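PDB 3WNV: glyoxylate reductase from Paecilomyces sp. J18, which probably reduces glyoxylate to glycolate with a nicotinamide cofactor, as a member of the D-isomer specific 2-hydroxyacid dehydrogenase family. Local coordinates for residues 70-75 with 94-99. Sequence-based numbering, arbitrary orientation.
Sequences ELISAL and VDAATE
Two short helices, 69-74 and 94-99, pack closely where I72 meets A96 and A97, the CA atoms of I72 and A97 lying only 6.4 Å apart. Small facing residues let the backbones come near, a familiar feature of close helix packing, and I72 spans the interval. Here I72 supplies the branched group and two successive alanines the surface that receives it. Its two arms divide the work. The longer arm ends in CD1, which meets both alanine methyl groups, I72 CD1 lying 4.0 Å from A96 CB. The same I72 CD1 is 3.8 Å from A97 N. The shorter arm rests against the peptide beyond A96, I72 CG2 coming within 3.7 Å of A96 O. The first torsion explains this division: with chi1 at -71°, CG2 stands anti to the backbone N and CG1 anti to the carbonyl carbon, and chi2 at 165° extends the chain so that CD1 arrives at the alanine pair. A100, just past the second helix, also touches I72. Cutting I72 back to an alanine would remove both arms and is likely to leave a gap facing A96 and A97. Beside this contact, E99 OE1 forms a salt bridge with R69 NH1 at the start of helix 69-74, just before segment 70-75. E70 instead pairs with R36, and on another side of its helix L71 and A74 make apolar contact with helix 36-45. The two helices are the links of consecutive beta-alpha-beta crossovers, 51-57 to 81-85 and 81-85 to 103-105, in one parallel sheet, which brings them side by side. No hydrogen bond or salt bridge joins 70-75 to 94-99, so these segments associate through buried apolar and van der Waals packing, one isoleucine against two alanines, supplemented between the helices by the R69-E99 salt bridge.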
# COMPACT_ATOMS: atom_id res chain seq x y z
N GLU A 70 -8.25 2.23 20.68
CA GLU A 70 -8.18 3.27 21.71
C GLU A 70 -8.60 4.63 21.20
O GLU A 70 -9.30 5.38 21.89
CB GLU A 70 -6.74 3.40 22.20
CG GLU A 70 -6.49 4.63 23.07
CD GLU A 70 -5.00 4.89 23.29
OE1 GLU A 70 -4.17 4.10 22.81
OE2 GLU A 70 -4.65 5.90 23.95
N LEU A 71 -8.12 4.99 20.01
CA LEU A 71 -8.45 6.30 19.46
C LEU A 71 -9.92 6.30 19.06
O LEU A 71 -10.64 7.27 19.36
CB LEU A 71 -7.52 6.66 18.30
CG LEU A 71 -7.78 8.06 17.73
CD1 LEU A 71 -6.46 8.69 17.25
CD2 LEU A 71 -8.76 7.98 16.54
N ILE A 72 -10.39 5.23 18.41
CA ILE A 72 -11.81 5.17 18.03
C ILE A 72 -12.71 5.34 19.24
O ILE A 72 -13.74 6.03 19.16
CB ILE A 72 -12.13 3.90 17.16
CG1 ILE A 72 -11.48 4.07 15.79
CG2 ILE A 72 -13.65 3.62 17.00
CD1 ILE A 72 -11.40 2.81 14.99
N SER A 73 -12.28 4.78 20.38
CA SER A 73 -13.05 4.84 21.61
C SER A 73 -13.18 6.28 22.12
O SER A 73 -14.19 6.64 22.71
CB SER A 73 -12.40 3.96 22.68
OG SER A 73 -13.20 3.93 23.85
N ALA A 74 -12.16 7.11 21.87
CA ALA A 74 -12.17 8.53 22.21
C ALA A 74 -12.94 9.43 21.24
O ALA A 74 -13.28 10.56 21.58
CB ALA A 74 -10.73 9.06 22.32
N LEU A 75 -13.18 8.99 20.01
CA LEU A 75 -13.92 9.85 19.06
C LEU A 75 -15.30 10.22 19.60
O LEU A 75 -15.92 9.44 20.32
CB LEU A 75 -14.05 9.16 17.70
CG LEU A 75 -12.77 8.95 16.89
CD1 LEU A 75 -13.05 8.18 15.60
CD2 LEU A 75 -12.06 10.31 16.59
N VAL A 94 -10.87 -1.42 11.77
CA VAL A 94 -12.20 -1.46 11.18
C VAL A 94 -13.31 -2.04 12.07
O VAL A 94 -14.40 -1.48 12.15
CB VAL A 94 -12.17 -2.13 9.79
CG1 VAL A 94 -13.59 -2.23 9.22
CG2 VAL A 94 -11.21 -1.37 8.84
N ASP A 95 -13.08 -3.16 12.75
CA ASP A 95 -14.09 -3.67 13.66
C ASP A 95 -14.42 -2.71 14.81
O ASP A 95 -15.59 -2.57 15.19
CB ASP A 95 -13.67 -5.04 14.22
CG ASP A 95 -13.68 -6.13 13.15
OD1 ASP A 95 -14.20 -5.88 12.05
OD2 ASP A 95 -13.17 -7.24 13.41
N ALA A 96 -13.40 -2.05 15.38
CA ALA A 96 -13.73 -1.04 16.42
C ALA A 96 -14.64 0.06 15.87
O ALA A 96 -15.62 0.50 16.53
CB ALA A 96 -12.43 -0.43 17.04
N ALA A 97 -14.35 0.49 14.63
CA ALA A 97 -15.21 1.48 13.98
C ALA A 97 -16.65 1.00 13.80
O ALA A 97 -17.60 1.74 14.09
CB ALA A 97 -14.61 1.91 12.65
N THR A 98 -16.81 -0.23 13.33
CA THR A 98 -18.14 -0.81 13.13
C THR A 98 -18.91 -0.78 14.45
O THR A 98 -20.08 -0.35 14.51
CB THR A 98 -18.01 -2.26 12.60
OG1 THR A 98 -17.38 -2.20 11.31
CG2 THR A 98 -19.40 -2.92 12.49
N GLU A 99 -18.23 -1.17 15.53
CA GLU A 99 -18.85 -1.18 16.85
C GLU A 99 -19.30 0.21 17.33
O GLU A 99 -20.29 0.35 18.06
CB GLU A 99 -17.90 -1.79 17.87
CG GLU A 99 -17.63 -3.25 17.65
CD GLU A 99 -16.55 -3.75 18.59
OE1 GLU A 99 -16.27 -3.03 19.58
OE2 GLU A 99 -15.98 -4.84 18.34